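Long-range contacts in putative tryptophan halogenase (Xanthomonas campestris pv. campestris, PDB 6Y1W), which is a flavin-dependent halogenase, probably binding FAD and using it to halogenate an aromatic substrate, as its tryptophan halogenase relatives do: residues V48-I53 against E187-S192; F94-D99 against R265-R270; D269-M274 against T404-D409. All coordinates share one frame; numbering follows the deposited sequence.

Contact 1 lies in the sheet whose strand 18-22 leads into the predicted FAD-binding residues Gly24 to Ala27, whereas contacts 2 and 3 both reach a second mixed sheet; the centre of contact 1 is about 39 Å from the centre of either. Contacts 2 and 3 have centres about 10 Å apart and share Asp269 and Arg270, at the turn between strands 263-268 and 272-278. Two butanediols sit beside that turn, while meso-butanediol BU9 belongs to contact 1. Contact 2 reaches toward the predicted active site: by nearest atoms, the Phe94 side chain is about 3 Å from that of Glu347, predicted to bind L-tryptophan, and about 8 Å from that of Lys89, predicted active-site residue.

Contact 1. Residues V48-I53 against E187-S192; sequences VESDEI and EGRIGS. With BU9 (Meso-2,3-Butanediol), chain M.
The guanidinium of Arg189 has Glu52 OE1 over one face and Ser50 OG at its edge, in the plane. The contact belongs to the Rossmann-type sheet of the halogenase: strand 44-49 runs parallel to strand 184-195, with Glu49 and Glu187 paired, and the chain then turns away through a type I turn from Ser50 to Ile53. Arg189 NH1 donates to Ser50 OG at 2.8 Å through a bent bond (132°). Glu52 OE1 is 3.4 Å from Arg189 NH1 but well out of the guanidinium plane, a salt bridge of charges alone; the two side chains cross at about a right angle. The arginine chain bends at chi3 (94°), which sets NE near Glu52 OE1, and NH1 reaches Ser50. Ser50 OG also accepts from Glu52 N, an ST turn, and binds a water that donates to Glu187 OE2. Asp51 OD2 lies near Glu187 OE2, like charges that probably repel; Arg185, salt-bridged to Asp51 OD1, probably offsets this, and it also pairs with Glu49 OE2. BU9 sits in a pocket lined by Val48, Ile53 and Ile190, among others, its C01 close to Ser50 N. Its O06 accepts a nearly straight bond from Ile190 N (3.0 Å, 171°), and its C03 touches Ile53 CD1. Between the strands Gly188 N donates to Glu49 O at 2.8 Å, and Val48 CG1 packs on Ile190 CG1 at 4.1 Å. At the start of the turn, Asp51 N points almost straight at the anti lone pair of Glu187 OE2, 2.7 Å away.

Contact 2. Residues F94-D99 against R265-R270; sequences FEHWRD and RARADR. With BUD ((2S,3S)-butane-2,3-diol), chain J; BUD ((2S,3S)-butane-2,3-diol), chain I.
Glu95 reaches across to Arg267 with an extended side chain. Its CB lies beside Arg267 CA, and CD comes near Arg265 CD. At the tip, OE1 is gripped side-on by two nitrogens of Arg267, NE at 2.7 Å and NH2 at 3.0 Å; OE1 lies in the guanidinium plane, with the carboxylate nearly coplanar (10°). OE2 accepts a hydrogen bond from a water, to which Arg267 NH2 donates weakly. Arg267 NH2 lies over the centre of the Arg265 guanidinium, like charges whose repulsion Glu95 probably eases. On the sheet face bearing Phe94 and Ala266, Trp97 NE1 donates to Ala266 O at 3.0 Å, from the opposite face of that carbonyl's plane to Glu95 N. Ala268 CB sits over the five-membered ring of Trp97, a CH-pi contact 3.7 Å from its centroid, and Phe94 CD1 lies over the other face. His96 has C4 of the chain J butanediol over one face and Arg267 CG at its edge. Backbone bonds from Glu95 N to Ala266 O and Ala268 N to Glu95 O pair strand 91-99 in parallel with strand 263-268 before the chain turns a corner; strand 102-107 flanks it, and Tyr396 of helix 371-397 meets Trp97 edge-to-face.

Contact 3. Residues D269-M274 against T404-D409; sequences DRAGWM and TAFWRD. With BUD ((2S,3S)-butane-2,3-diol), chain I; BUD ((2S,3S)-butane-2,3-diol), chain J.
Thr404 turns its hydroxyl to Arg270 O across the contact, where the N-terminus of helix 405-412 packs on the turn leading into strand 272-278. Thr404 is the N-cap: chi1 of 70° sets OG1 between the backbone N and the carbonyl carbon, where it accepts from Trp407 N and donates to Arg270 O at 2.9 Å, in the plane of that carbonyl. The same rotamer puts CG2 over one face of the Arg270 guanidinium, 3.6 Å from NH1; the arginine chain bends at chi3. Phe406 has CG anti to its backbone N (chi1 177°), which places CG 3.6 Å from Ala271 CA. Ala271 CA sits over the face of the ring, a CH-pi contact 3.8 Å from the centroid, and Gly272 N lies above the same face; this N-H is buried without a partner in the model. Phe406 CD2 lies over the centre of the Trp407 ring. Tyr396 of helix 371-397 touches both aromatic side chains, and Tyr293 meets Phe406 edge-to-face. The turn itself is bound by the chain I butanediol, whose O2 donates to Asp269 OD2 and accepts from Ala271 N at 3.0 Å. From the same aspartate, the backbone Asp269 O accepts the indole N-H: Trp407 NE1 donates at 2.9 Å with an N-H...O angle of 160°, in both the ring plane and the carbonyl plane.

Contact 1. Residues V48-I53 against E187-S192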
loop_
_atom_site.group_PDB
_atom_site.type_symbol
_atom_site.label_atom_id
_atom_site.label_comp_id
_atom_site.label_asym_id
_atom_site.label_seq_id
_atom_site.Cartn_x
_atom_site.Cartn_y
_atom_site.Cartn_z
ATOM N N VAL A 48 0.851 35.277 4.238
ATOM C CA VAL A 48 1.139 36.296 5.248
ATOM C C VAL A 48 2.298 35.800 6.102
ATOM O O VAL A 48 2.223 34.719 6.690
ATOM C CB VAL A 48 -0.081 36.571 6.134
ATOM C CG1 VAL A 48 0.250 37.636 7.209
ATOM C CG2 VAL A 48 -1.287 36.970 5.258
ATOM N N GLU A 49 3.348 36.607 6.213
ATOM C CA GLU A 49 4.459 36.235 7.078
ATOM C C GLU A 49 5.124 37.507 7.574
ATOM O O GLU A 49 5.110 38.546 6.906
ATOM C CB GLU A 49 5.503 35.350 6.373
ATOM C CG GLU A 49 6.241 36.045 5.208
ATOM C CD GLU A 49 7.370 35.198 4.598
ATOM O OE1 GLU A 49 7.883 34.255 5.259
ATOM O OE2 GLU A 49 7.789 35.505 3.462
ATOM N N SER A 50 5.775 37.386 8.720
ATOM C CA SER A 50 6.456 38.501 9.361
ATOM C C SER A 50 7.949 38.392 9.096
ATOM O O SER A 50 8.525 37.307 9.246
ATOM C CB SER A 50 6.202 38.472 10.866
ATOM O OG SER A 50 7.062 39.387 11.503
ATOM N N ASP A 51 8.579 39.512 8.710
ATOM C CA ASP A 51 10.039 39.529 8.577
ATOM C C ASP A 51 10.759 39.350 9.911
ATOM O O ASP A 51 11.968 39.084 9.928
ATOM C CB ASP A 51 10.498 40.832 7.918
ATOM C CG ASP A 51 10.201 40.861 6.440
ATOM O OD1 ASP A 51 10.066 39.763 5.863
ATOM O OD2 ASP A 51 10.074 41.960 5.862
ATOM N N GLU A 52 10.075 39.538 11.028
ATOM C CA GLU A 52 10.699 39.333 12.332
ATOM C C GLU A 52 10.700 37.873 12.778
ATOM O O GLU A 52 11.203 37.579 13.870
ATOM C CB GLU A 52 10.015 40.222 13.377
ATOM C CG GLU A 52 9.773 41.650 12.863
ATOM C CD GLU A 52 8.656 42.382 13.595
ATOM O OE1 GLU A 52 8.114 41.833 14.578
ATOM O OE2 GLU A 52 8.310 43.508 13.173
ATOM N N ILE A 53 10.148 36.955 11.981
ATOM C CA ILE A 53 10.045 35.544 12.353
ATOM C C ILE A 53 10.917 34.724 11.414
ATOM O O ILE A 53 10.913 34.949 10.199
ATOM C CB ILE A 53 8.582 35.067 12.330
ATOM C CG1 ILE A 53 7.799 35.847 13.382
ATOM C CG2 ILE A 53 8.492 33.553 12.571
ATOM C CD1 ILE A 53 6.533 35.185 13.811
ATOM N N GLU A 187 3.586 41.101 4.007
ATOM C CA GLU A 187 4.483 41.077 5.158
ATOM C C GLU A 187 3.748 41.660 6.355
ATOM O O GLU A 187 3.060 42.682 6.232
ATOM C CB GLU A 187 5.763 41.874 4.898
ATOM C CG GLU A 187 6.891 41.616 5.922
ATOM C CD GLU A 187 6.677 42.302 7.275
ATOM O OE1 GLU A 187 6.062 43.393 7.303
ATOM O OE2 GLU A 187 7.129 41.751 8.313
ATOM N N GLY A 188 3.822 40.983 7.486
ATOM C CA GLY A 188 3.189 41.534 8.664
ATOM C C GLY A 188 2.884 40.484 9.704
ATOM O O GLY A 188 3.165 39.296 9.541
ATOM N N ARG A 189 2.256 40.953 10.771
ATOM C CA ARG A 189 1.903 40.086 11.878
ATOM C C ARG A 189 0.396 40.026 12.035
ATOM O O ARG A 189 -0.289 41.055 12.058
ATOM C CB ARG A 189 2.548 40.568 13.185
ATOM C CG ARG A 189 4.056 40.533 13.123
ATOM C CD ARG A 189 4.707 41.304 14.259
ATOM N NE ARG A 189 5.047 40.457 15.404
ATOM C CZ ARG A 189 5.830 39.378 15.360
ATOM N NH1 ARG A 189 6.388 38.984 14.222
ATOM N NH2 ARG A 189 6.068 38.691 16.470
ATOM N N ILE A 190 -0.089 38.818 12.256
ATOM C CA ILE A 190 -1.515 38.586 12.427
ATOM C C ILE A 190 -1.893 39.040 13.837
ATOM O O ILE A 190 -1.346 38.547 14.827
ATOM C CB ILE A 190 -1.860 37.107 12.203
ATOM C CG1 ILE A 190 -1.529 36.684 10.773
ATOM C CG2 ILE A 190 -3.329 36.849 12.445
ATOM C CD1 ILE A 190 -1.627 35.188 10.581
ATOM N N GLY A 191 -2.810 39.999 13.925
ATOM C CA GLY A 191 -3.300 40.471 15.211
ATOM C C GLY A 191 -4.535 39.744 15.714
ATOM O O GLY A 191 -4.707 39.579 16.927
ATOM N N SER A 192 -5.410 39.310 14.807
ATOM C CA SER A 192 -6.580 38.544 15.214
ATOM C C SER A 192 -7.086 37.703 14.046
ATOM O O SER A 192 -6.763 37.955 12.880
ATOM C CB SER A 192 -7.681 39.460 15.754
ATOM O OG SER A 192 -8.182 40.319 14.754
HETATM C C03 BU9 M . 3.176 34.574 13.074
HETATM C C04 BU9 M . 2.932 35.904 12.348
HETATM O O06 BU9 M . 1.620 36.326 12.623
HETATM C C05 BU9 M . 3.147 35.765 10.832
HETATM C C01 BU9 M . 4.531 35.174 10.538
HETATM O O6 BU9 M . 2.157 34.942 10.250
HETATM O O HOH W 1 6.067 41.806 10.718
#

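Contact 2. Residues F94-D99 against R265-R270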
loop_
_atom_site.group_PDB
_atom_site.type_symbol
_atom_site.label_atom_id
_atom_site.label_comp_id
_atom_site.label_asym_id
_atom_site.label_seq_id
_atom_site.Cartn_x
_atom_site.Cartn_y
_atom_site.Cartn_z
ATOM N N PHE A 94 24.149 5.720 12.531
ATOM C CA PHE A 94 23.659 5.666 13.906
ATOM C C PHE A 94 24.776 5.163 14.798
ATOM O O PHE A 94 25.132 3.985 14.744
ATOM C CB PHE A 94 22.435 4.755 14.006
ATOM C CG PHE A 94 21.174 5.434 13.540
ATOM C CD1 PHE A 94 20.497 6.294 14.418
ATOM C CD2 PHE A 94 20.731 5.323 12.227
ATOM C CE1 PHE A 94 19.340 7.006 13.989
ATOM C CE2 PHE A 94 19.557 6.009 11.801
ATOM C CZ PHE A 94 18.886 6.865 12.681
ATOM N N GLU A 95 25.336 6.061 15.591
ATOM C CA GLU A 95 26.449 5.742 16.486
ATOM C C GLU A 95 25.975 5.685 17.935
ATOM O O GLU A 95 25.284 6.598 18.408
ATOM C CB GLU A 95 27.559 6.774 16.318
ATOM C CG GLU A 95 28.184 6.761 14.943
ATOM C CD GLU A 95 29.281 7.791 14.761
ATOM O OE1 GLU A 95 29.418 8.685 15.619
ATOM O OE2 GLU A 95 30.023 7.684 13.757
ATOM N N HIS A 96 26.348 4.588 18.637
ATOM C CA HIS A 96 26.138 4.417 20.078
ATOM C C HIS A 96 24.672 4.139 20.434
ATOM O O HIS A 96 24.272 4.343 21.591
ATOM C CB HIS A 96 26.634 5.627 20.913
ATOM C CG HIS A 96 28.104 5.937 20.781
ATOM N ND1 HIS A 96 29.110 5.064 21.165
ATOM C CD2 HIS A 96 28.721 7.079 20.392
ATOM C CE1 HIS A 96 30.284 5.642 20.959
ATOM N NE2 HIS A 96 30.076 6.867 20.503
ATOM N N TRP A 97 23.845 3.698 19.472
ATOM C CA TRP A 97 22.441 3.418 19.761
ATOM C C TRP A 97 22.255 1.986 20.266
ATOM O O TRP A 97 21.627 1.768 21.316
ATOM C CB TRP A 97 21.567 3.670 18.502
ATOM C CG TRP A 97 21.426 5.139 18.208
ATOM C CD1 TRP A 97 22.294 5.932 17.500
ATOM C CD2 TRP A 97 20.351 5.999 18.621
ATOM N NE1 TRP A 97 21.848 7.228 17.488
ATOM C CE2 TRP A 97 20.660 7.303 18.159
ATOM C CE3 TRP A 97 19.168 5.798 19.342
ATOM C CZ2 TRP A 97 19.841 8.397 18.396
ATOM C CZ3 TRP A 97 18.362 6.891 19.598
ATOM C CH2 TRP A 97 18.696 8.178 19.118
ATOM N N ARG A 98 22.766 1.011 19.507
ATOM C CA ARG A 98 22.672 -0.377 19.940
ATOM C C ARG A 98 23.355 -0.554 21.293
ATOM O O ARG A 98 22.788 -1.133 22.221
ATOM C CB ARG A 98 23.297 -1.302 18.899
ATOM C CG ARG A 98 23.021 -2.772 19.251
ATOM C CD ARG A 98 24.178 -3.682 19.064
ATOM N NE ARG A 98 23.828 -5.012 19.563
ATOM C CZ ARG A 98 23.888 -6.107 18.817
ATOM N NH1 ARG A 98 24.261 -6.011 17.552
ATOM N NH2 ARG A 98 23.542 -7.286 19.331
ATOM N N ASP A 99 24.571 -0.028 21.420
ATOM C CA ASP A 99 25.269 0.045 22.693
ATOM C C ASP A 99 26.392 1.047 22.484
ATOM O O ASP A 99 26.673 1.450 21.346
ATOM C CB ASP A 99 25.824 -1.327 23.108
ATOM C CG ASP A 99 26.016 -1.447 24.602
ATOM O OD1 ASP A 99 25.972 -0.408 25.323
ATOM O OD2 ASP A 99 26.201 -2.618 25.039
ATOM N N ARG A 265 24.846 12.225 10.392
ATOM C CA ARG A 265 25.290 11.473 11.563
ATOM C C ARG A 265 24.314 11.683 12.706
ATOM O O ARG A 265 23.910 12.815 12.977
ATOM C CB ARG A 265 26.708 11.881 11.971
ATOM C CG ARG A 265 27.350 10.912 12.977
ATOM C CD ARG A 265 28.812 11.298 13.186
ATOM N NE ARG A 265 28.926 12.434 14.094
ATOM C CZ ARG A 265 30.029 13.156 14.251
ATOM N NH1 ARG A 265 31.117 12.847 13.536
ATOM N NH2 ARG A 265 30.040 14.162 15.129
ATOM N N ALA A 266 23.928 10.575 13.366
ATOM C CA ALA A 266 23.049 10.592 14.540
ATOM C C ALA A 266 23.789 9.887 15.666
ATOM O O ALA A 266 23.787 8.650 15.726
ATOM C CB ALA A 266 21.731 9.878 14.249
ATOM N N ARG A 267 24.425 10.664 16.554
ATOM C CA ARG A 267 25.336 10.088 17.540
ATOM C C ARG A 267 24.670 10.142 18.908
ATOM O O ARG A 267 24.551 11.227 19.493
ATOM C CB ARG A 267 26.655 10.846 17.558
ATOM C CG ARG A 267 27.631 10.281 18.646
ATOM C CD ARG A 267 28.943 11.089 18.635
ATOM N NE ARG A 267 29.722 10.672 17.469
ATOM C CZ ARG A 267 30.879 11.229 17.124
ATOM N NH1 ARG A 267 31.365 12.244 17.848
ATOM N NH2 ARG A 267 31.541 10.767 16.073
ATOM N N ALA A 268 24.302 8.971 19.439
ATOM C CA ALA A 268 23.652 8.930 20.747
ATOM C C ALA A 268 24.649 9.235 21.861
ATOM O O ALA A 268 25.833 8.928 21.757
ATOM C CB ALA A 268 23.030 7.559 20.984
ATOM N N ASP A 269 24.143 9.860 22.929
ATOM C CA ASP A 269 24.949 10.175 24.101
ATOM C C ASP A 269 24.212 9.635 25.333
ATOM O O ASP A 269 23.527 8.614 25.231
ATOM C CB ASP A 269 25.203 11.688 24.195
ATOM C CG ASP A 269 26.435 12.012 25.033
ATOM O OD1 ASP A 269 27.568 11.785 24.538
ATOM O OD2 ASP A 269 26.246 12.447 26.196
ATOM N N ARG A 270 24.343 10.286 26.485
ATOM C CA ARG A 270 23.790 9.729 27.731
ATOM C C ARG A 270 22.290 9.927 27.851
ATOM O O ARG A 270 21.606 9.084 28.451
ATOM C CB ARG A 270 24.446 10.395 28.954
ATOM C CG ARG A 270 25.928 10.118 29.095
ATOM C CD ARG A 270 26.474 11.010 30.248
ATOM N NE ARG A 270 25.697 10.819 31.481
ATOM C CZ ARG A 270 25.833 9.771 32.307
ATOM N NH1 ARG A 270 26.718 8.807 32.059
ATOM N NH2 ARG A 270 25.065 9.709 33.384
HETATM C C1 BUD J . 30.566 8.067 25.453
HETATM O O1 BUD J . 29.029 9.265 26.933
HETATM C C2 BUD J . 29.183 8.686 25.660
HETATM O O2 BUD J . 26.936 8.151 26.040
HETATM C C3 BUD J . 28.127 7.596 25.574
HETATM C C4 BUD J . 27.906 7.166 24.125
HETATM C C1 BUD I . 23.752 16.365 28.739
HETATM O O1 BUD I . 24.588 14.183 29.058
HETATM C C2 BUD I . 23.528 14.888 28.486
HETATM O O2 BUD I . 23.683 13.313 26.697
HETATM C C3 BUD I . 23.526 14.666 26.970
HETATM C C4 BUD I . 22.180 15.098 26.392
HETATM O O HOH W 2 32.242 8.999 13.480
#

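Contact 3. Residues D269-M274 against T404-D409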
loop_
_atom_site.group_PDB
_atom_site.type_symbol
_atom_site.label_atom_id
_atom_site.label_comp_id
_atom_site.label_asym_id
_atom_site.label_seq_id
_atom_site.Cartn_x
_atom_site.Cartn_y
_atom_site.Cartn_z
ATOM N N ASP A 269 24.143 9.860 22.929
ATOM C CA ASP A 269 24.949 10.175 24.101
ATOM C C ASP A 269 24.212 9.635 25.333
ATOM O O ASP A 269 23.527 8.614 25.231
ATOM C CB ASP A 269 25.203 11.688 24.195
ATOM C CG ASP A 269 26.435 12.012 25.033
ATOM O OD1 ASP A 269 27.568 11.785 24.538
ATOM O OD2 ASP A 269 26.246 12.447 26.196
ATOM N N ARG A 270 24.343 10.286 26.485
ATOM C CA ARG A 270 23.790 9.729 27.731
ATOM C C ARG A 270 22.290 9.927 27.851
ATOM O O ARG A 270 21.606 9.084 28.451
ATOM C CB ARG A 270 24.446 10.395 28.954
ATOM C CG ARG A 270 25.928 10.118 29.095
ATOM C CD ARG A 270 26.474 11.010 30.248
ATOM N NE ARG A 270 25.697 10.819 31.481
ATOM C CZ ARG A 270 25.833 9.771 32.307
ATOM N NH1 ARG A 270 26.718 8.807 32.059
ATOM N NH2 ARG A 270 25.065 9.709 33.384
ATOM N N ALA A 271 21.760 11.046 27.336
ATOM C CA ALA A 271 20.353 11.409 27.528
ATOM C C ALA A 271 19.832 12.151 26.295
ATOM O O ALA A 271 18.952 13.029 26.378
ATOM C CB ALA A 271 20.155 12.254 28.792
ATOM N N GLY A 272 20.318 11.736 25.131
ATOM C CA GLY A 272 19.915 12.368 23.885
ATOM C C GLY A 272 20.870 11.951 22.788
ATOM O O GLY A 272 21.565 10.946 22.911
ATOM N N TRP A 273 20.894 12.751 21.720
ATOM C CA TRP A 273 21.718 12.400 20.583
ATOM C C TRP A 273 22.062 13.662 19.809
ATOM O O TRP A 273 21.416 14.697 19.965
ATOM C CB TRP A 273 21.009 11.371 19.689
ATOM C CG TRP A 273 19.772 11.892 19.002
ATOM C CD1 TRP A 273 18.525 11.934 19.522
ATOM C CD2 TRP A 273 19.679 12.414 17.672
ATOM N NE1 TRP A 273 17.639 12.506 18.617
ATOM C CE2 TRP A 273 18.332 12.788 17.466
ATOM C CE3 TRP A 273 20.603 12.613 16.637
ATOM C CZ2 TRP A 273 17.887 13.349 16.260
ATOM C CZ3 TRP A 273 20.166 13.160 15.449
ATOM C CH2 TRP A 273 18.822 13.522 15.263
ATOM N N MET A 274 23.089 13.557 18.945
ATOM C CA MET A 274 23.586 14.729 18.225
ATOM C C MET A 274 23.493 14.490 16.730
ATOM O O MET A 274 23.837 13.412 16.252
ATOM C CB MET A 274 25.049 15.004 18.591
ATOM C CG MET A 274 25.226 15.630 19.988
ATOM S SD MET A 274 26.975 15.411 20.464
ATOM C CE MET A 274 27.098 13.704 21.028
ATOM N N THR A 404 22.707 4.537 31.615
ATOM C CA THR A 404 22.153 5.717 32.256
ATOM C C THR A 404 20.685 5.441 32.546
ATOM O O THR A 404 20.078 4.506 31.971
ATOM C CB THR A 404 22.252 6.996 31.392
ATOM O OG1 THR A 404 21.340 6.867 30.277
ATOM C CG2 THR A 404 23.667 7.217 30.886
ATOM N N ALA A 405 20.124 6.213 33.486
ATOM C CA ALA A 405 18.706 6.075 33.796
ATOM C C ALA A 405 17.855 6.328 32.552
ATOM O O ALA A 405 16.840 5.653 32.327
ATOM C CB ALA A 405 18.315 7.053 34.908
ATOM N N PHE A 406 18.272 7.291 31.727
ATOM C CA PHE A 406 17.598 7.570 30.462
ATOM C C PHE A 406 17.487 6.313 29.597
ATOM O O PHE A 406 16.390 5.931 29.178
ATOM C CB PHE A 406 18.362 8.679 29.710
ATOM C CG PHE A 406 17.787 8.986 28.337
ATOM C CD1 PHE A 406 16.778 9.912 28.193
ATOM C CD2 PHE A 406 18.317 8.379 27.229
ATOM C CE1 PHE A 406 16.268 10.205 26.906
ATOM C CE2 PHE A 406 17.831 8.643 25.931
ATOM C CZ PHE A 406 16.797 9.587 25.785
ATOM N N TRP A 407 18.600 5.613 29.369
ATOM C CA TRP A 407 18.522 4.418 28.527
ATOM C C TRP A 407 17.768 3.272 29.208
ATOM O O TRP A 407 17.092 2.495 28.532
ATOM C CB TRP A 407 19.924 3.962 28.104
ATOM C CG TRP A 407 20.491 4.937 27.108
ATOM C CD1 TRP A 407 21.563 5.788 27.297
ATOM C CD2 TRP A 407 19.975 5.229 25.791
ATOM N NE1 TRP A 407 21.755 6.554 26.150
ATOM C CE2 TRP A 407 20.782 6.244 25.234
ATOM C CE3 TRP A 407 18.917 4.714 25.032
ATOM C CZ2 TRP A 407 20.575 6.754 23.936
ATOM C CZ3 TRP A 407 18.711 5.234 23.703
ATOM C CH2 TRP A 407 19.528 6.242 23.203
ATOM N N ARG A 408 17.919 3.106 30.526
ATOM C CA ARG A 408 17.140 2.064 31.199
ATOM C C ARG A 408 15.653 2.335 31.059
ATOM O O ARG A 408 14.857 1.397 30.866
ATOM C CB ARG A 408 17.524 1.977 32.682
ATOM C CG ARG A 408 18.941 1.425 32.891
ATOM C CD ARG A 408 19.206 1.172 34.408
ATOM N NE ARG A 408 19.248 2.375 35.249
ATOM C CZ ARG A 408 20.306 3.173 35.442
ATOM N NH1 ARG A 408 21.459 2.968 34.791
ATOM N NH2 ARG A 408 20.210 4.200 36.281
ATOM N N ASP A 409 15.266 3.612 31.145
ATOM C CA ASP A 409 13.848 3.954 31.004
ATOM C C ASP A 409 13.372 3.715 29.570
ATOM O O ASP A 409 12.278 3.176 29.348
ATOM C CB ASP A 409 13.582 5.411 31.395
ATOM C CG ASP A 409 13.742 5.667 32.898
ATOM O OD1 ASP A 409 13.972 4.706 33.686
ATOM O OD2 ASP A 409 13.668 6.842 33.270
HETATM C C1 BUD I . 23.752 16.365 28.739
HETATM O O1 BUD I . 24.588 14.183 29.058
HETATM C C2 BUD I . 23.528 14.888 28.486
HETATM O O2 BUD I . 23.683 13.313 26.697
HETATM C C3 BUD I . 23.526 14.666 26.970
HETATM C C4 BUD I . 22.180 15.098 26.392
HETATM C C1 BUD J . 30.566 8.067 25.453
HETATM O O1 BUD J . 29.029 9.265 26.933
HETATM C C2 BUD J . 29.183 8.686 25.660
HETATM O O2 BUD J . 26.936 8.151 26.040
HETATM C C3 BUD J . 28.127 7.596 25.574
HETATM C C4 BUD J . 27.906 7.166 24.125
#